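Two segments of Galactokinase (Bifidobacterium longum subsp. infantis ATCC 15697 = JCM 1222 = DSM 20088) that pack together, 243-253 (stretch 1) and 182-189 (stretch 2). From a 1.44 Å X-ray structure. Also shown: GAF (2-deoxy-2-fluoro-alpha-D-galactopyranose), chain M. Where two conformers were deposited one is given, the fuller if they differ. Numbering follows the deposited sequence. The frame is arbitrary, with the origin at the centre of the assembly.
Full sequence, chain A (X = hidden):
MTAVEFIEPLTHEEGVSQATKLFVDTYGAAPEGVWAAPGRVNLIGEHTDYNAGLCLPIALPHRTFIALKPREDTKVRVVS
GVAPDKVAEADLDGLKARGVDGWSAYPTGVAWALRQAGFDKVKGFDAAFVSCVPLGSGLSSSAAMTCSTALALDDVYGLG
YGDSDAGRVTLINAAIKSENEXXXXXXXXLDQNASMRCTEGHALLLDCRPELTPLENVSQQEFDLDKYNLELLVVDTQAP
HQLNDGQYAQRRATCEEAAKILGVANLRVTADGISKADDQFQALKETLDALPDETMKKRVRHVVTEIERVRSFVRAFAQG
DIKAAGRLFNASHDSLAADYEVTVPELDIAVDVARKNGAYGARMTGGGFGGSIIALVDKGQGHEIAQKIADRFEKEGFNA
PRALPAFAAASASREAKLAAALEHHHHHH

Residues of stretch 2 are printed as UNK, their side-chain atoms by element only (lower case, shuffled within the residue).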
# COMPACT_ATOMS: atom_id res chain seq x y z
N LEU A 243 -2.83 -10.39 -9.71
CA LEU A 243 -3.23 -8.98 -9.92
C LEU A 243 -4.33 -8.89 -11.01
O LEU A 243 -4.21 -9.51 -12.07
CB LEU A 243 -1.98 -8.14 -10.25
CG LEU A 243 -1.32 -7.40 -9.06
CD1 LEU A 243 -1.34 -8.22 -7.77
CD2 LEU A 243 0.11 -6.95 -9.37
N ASN A 244 -5.35 -8.05 -10.80
CA ASN A 244 -6.35 -7.69 -11.84
C ASN A 244 -7.18 -8.90 -12.27
O ASN A 244 -7.68 -8.90 -13.43
CB ASN A 244 -5.70 -7.17 -13.12
CG ASN A 244 -5.31 -5.72 -12.97
OD1 ASN A 244 -5.47 -5.18 -11.89
ND2 ASN A 244 -4.85 -5.09 -14.04
N ASP A 245 -7.29 -9.90 -11.40
CA ASP A 245 -8.07 -11.13 -11.68
C ASP A 245 -9.55 -10.87 -11.53
O ASP A 245 -10.36 -11.79 -11.88
CB ASP A 245 -7.58 -12.30 -10.81
CG ASP A 245 -7.97 -12.22 -9.36
OD1 ASP A 245 -8.43 -11.10 -8.91
OD2 ASP A 245 -7.78 -13.24 -8.69
N GLY A 246 -9.89 -9.69 -11.08
CA GLY A 246 -11.26 -9.16 -11.01
C GLY A 246 -11.79 -9.19 -9.58
O GLY A 246 -12.88 -8.63 -9.34
N GLN A 247 -11.14 -9.89 -8.67
CA GLN A 247 -11.71 -10.04 -7.30
C GLN A 247 -11.77 -8.66 -6.61
O GLN A 247 -12.77 -8.34 -5.96
CB GLN A 247 -10.90 -11.11 -6.53
CG GLN A 247 -10.99 -12.50 -7.15
CD GLN A 247 -10.45 -13.53 -6.18
OE1 GLN A 247 -9.26 -13.88 -6.23
NE2 GLN A 247 -11.31 -13.98 -5.27
N TYR A 248 -10.68 -7.91 -6.63
CA TYR A 248 -10.57 -6.62 -5.91
C TYR A 248 -11.60 -5.68 -6.55
O TYR A 248 -12.37 -5.05 -5.85
CB TYR A 248 -9.12 -6.14 -5.97
CG TYR A 248 -8.89 -4.75 -5.39
CD1 TYR A 248 -8.61 -4.59 -4.05
CD2 TYR A 248 -9.12 -3.61 -6.13
CE1 TYR A 248 -8.43 -3.33 -3.49
CE2 TYR A 248 -8.93 -2.35 -5.61
CZ TYR A 248 -8.62 -2.20 -4.28
OH TYR A 248 -8.49 -0.92 -3.83
N ALA A 249 -11.69 -5.67 -7.87
CA ALA A 249 -12.65 -4.82 -8.60
C ALA A 249 -14.06 -5.21 -8.18
O ALA A 249 -14.92 -4.29 -8.06
CB ALA A 249 -12.48 -4.97 -10.10
N GLN A 250 -14.33 -6.51 -8.01
CA GLN A 250 -15.71 -6.93 -7.62
C GLN A 250 -16.01 -6.32 -6.24
O GLN A 250 -17.09 -5.69 -6.09
CB GLN A 250 -15.90 -8.45 -7.63
CG GLN A 250 -17.34 -8.87 -7.30
CD GLN A 250 -18.41 -8.24 -8.17
OE1 GLN A 250 -18.53 -8.54 -9.37
NE2 GLN A 250 -19.17 -7.32 -7.57
N ARG A 251 -15.10 -6.44 -5.27
CA ARG A 251 -15.40 -5.91 -3.91
C ARG A 251 -15.80 -4.43 -4.02
O ARG A 251 -16.81 -4.00 -3.39
CB ARG A 251 -14.23 -6.09 -2.96
CG ARG A 251 -13.84 -7.54 -2.71
CD ARG A 251 -14.94 -8.28 -1.96
NE ARG A 251 -14.53 -9.67 -1.75
CZ ARG A 251 -14.53 -10.60 -2.68
NH1 ARG A 251 -14.91 -10.33 -3.92
NH2 ARG A 251 -14.08 -11.80 -2.40
N ARG A 252 -15.03 -3.66 -4.80
CA ARG A 252 -15.34 -2.24 -5.03
C ARG A 252 -16.76 -2.10 -5.63
O ARG A 252 -17.49 -1.24 -5.14
CB ARG A 252 -14.28 -1.57 -5.90
CG ARG A 252 -12.92 -1.48 -5.24
CD ARG A 252 -11.97 -0.55 -6.00
NE ARG A 252 -12.37 0.83 -6.04
CZ ARG A 252 -11.68 1.80 -6.62
NH1 ARG A 252 -10.63 1.53 -7.35
NH2 ARG A 252 -12.12 3.04 -6.55
N ALA A 253 -17.14 -2.91 -6.63
CA ALA A 253 -18.45 -2.80 -7.29
C ALA A 253 -19.56 -3.05 -6.27
O ALA A 253 -20.54 -2.33 -6.26
CB ALA A 253 -18.57 -3.77 -8.42
N UNK A 182 -3.86 3.92 -16.72
CA UNK A 182 -2.80 3.48 -17.68
C UNK A 182 -2.56 1.97 -17.53
O UNK A 182 -2.63 1.22 -18.57
c UNK A 182 -0.54 4.00 -18.73
c UNK A 182 -1.51 6.05 -20.33
s UNK A 182 -1.28 4.27 -20.41
c UNK A 182 -1.46 4.23 -17.55
N UNK A 183 -2.29 1.49 -16.32
CA UNK A 183 -1.95 0.07 -16.07
C UNK A 183 -3.23 -0.78 -16.00
O UNK A 183 -3.13 -2.02 -16.15
c UNK A 183 -1.09 -0.04 -14.87
N UNK A 184 -4.39 -0.15 -15.76
CA UNK A 184 -5.66 -0.90 -15.71
C UNK A 184 -5.80 -1.70 -14.44
O UNK A 184 -6.53 -2.70 -14.44
N UNK A 185 -5.08 -1.28 -13.39
CA UNK A 185 -5.03 -1.97 -12.09
C UNK A 185 -5.84 -1.13 -11.12
O UNK A 185 -5.41 -0.05 -10.75
c UNK A 185 -3.64 -2.13 -11.62
N UNK A 186 -6.96 -1.65 -10.69
CA UNK A 186 -7.89 -0.95 -9.78
C UNK A 186 -7.20 -0.72 -8.43
O UNK A 186 -6.64 -1.70 -7.85
c UNK A 186 -9.11 -1.77 -9.60
o UNK A 186 -10.03 -1.07 -8.82
N UNK A 187 -7.19 0.50 -7.96
CA UNK A 187 -6.50 0.90 -6.71
C UNK A 187 -7.21 2.10 -6.06
O UNK A 187 -7.74 3.03 -6.76
o UNK A 187 -4.40 1.50 -5.67
c UNK A 187 -4.86 2.38 -7.87
c UNK A 187 -5.02 1.21 -6.93
N UNK A 188 -7.34 2.02 -4.74
CA UNK A 188 -7.74 3.17 -3.95
C UNK A 188 -6.46 3.95 -3.75
O UNK A 188 -5.52 3.79 -4.52
N UNK A 189 -6.47 4.86 -2.83
CA UNK A 189 -5.31 5.71 -2.63
C UNK A 189 -4.52 5.43 -1.42
O UNK A 189 -3.62 6.25 -1.13
C1 GAF M . -5.02 -2.68 -2.22
C2 GAF M . -5.28 -1.31 -2.80
F2 GAF M . -4.24 -0.97 -3.60
C3 GAF M . -5.46 -0.26 -1.72
O3 GAF M . -5.96 0.91 -2.29
C4 GAF M . -6.50 -0.73 -0.66
O4 GAF M . -7.84 -0.76 -1.15
C5 GAF M . -6.11 -2.08 -0.16
O5 GAF M . -6.02 -2.98 -1.24
C6 GAF M . -7.06 -2.65 0.87
O6 GAF M . -7.10 -1.84 2.04
O1 GAF M . -3.72 -2.58 -1.68
O HOH W 1 -7.66 -4.43 -11.25

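Position 182 carries four side-chain atoms, three carbons and a sulfur, in an unbranched chain with the sulfur between the second and third carbons. That thioether identifies Met182. It lies out of reach of stretch 1; it is buried, and its sulfur is hydrogen-bonded elsewhere in the structure.

Position 183 has a single side-chain carbon, the CB, directed sideways and making no close approach to stretch 1. One carbon means Ala183. Its small methyl is at home in the weakly bonded helix that comes in from earlier in the chain.

Position 184 has no side-chain atoms and is therefore Gly184. It is the first residue to leave helical geometry, and its positive phi of 75° is a conformation that glycine adopts with little strain. Its carbonyl oxygen faces stretch 1, with Gly184 O 2.9 Å from Asn244 ND2.

Position 185 again shows one carbon, and this CB of position 185 lies 3.6 Å from Asn244 OD1. A lone methyl makes it Ala185. The residue is buried beside the amide of Asn244, whose OD1 also lies 3.2 Å from Ala185 CA. A methyl group fits this close approach while adding little bulk. The CA atoms of Asn244 and Ala185, 5.9 Å apart, mark where the backbones come nearest.

At position 186 a carbon bears one oxygen, and its CA-to-CB bond points toward stretch 1. The oxygen lies close to both the Tyr248 ring and the Arg252 guanidinium. A single carbon ending in a hydroxyl is Ser186. Its t rotamer places OG near the plane of the guanidinium, where Arg252 NH1 donates a hydrogen bond to Ser186 OG at 3.0 Å. The short side chain also leaves Ser186 OG 3.6 Å from Tyr248 CE2. On the backbone side, a water accepts from Ser186 N (2.9 Å) and donates to Asn244 OD1 (2.4 Å), bridging the segments.

Position 187 branches at its first carbon into one oxygen and one carbon, and its CB points away from stretch 1: Thr187. Thr187 OG1 donates to the carbonyl O of position 188 at 2.8 Å, a local bond between neighbouring residues, and lies 3.2 Å from F2 of GAF.

Position 188, without side-chain atoms, is Gly188. A CB here would be crowded by O3 of the sugar, so the bare backbone makes room for the ligand. Gly188 N makes weak hydrogen bonds to Tyr248 OH (3.3 Å) and to GAF O3 (3.0 Å).

Position 189 also lacks a side chain and makes no contact with stretch 1: Gly189.

The contact thus joins the loop and helix of stretch 1 to an extended run of small residues. Tyr248 and Arg252, one helical turn apart, both direct their CA-to-CB bonds toward that run, while Asn244 reaches it from the preceding loop. Tyr248 OH, 2.8 Å from GAF O4, and Gly188 N together link the packing of the segments to the galactose analogue, as suits a galactokinase.

Stretch 2 (182-189) MAGASTGG
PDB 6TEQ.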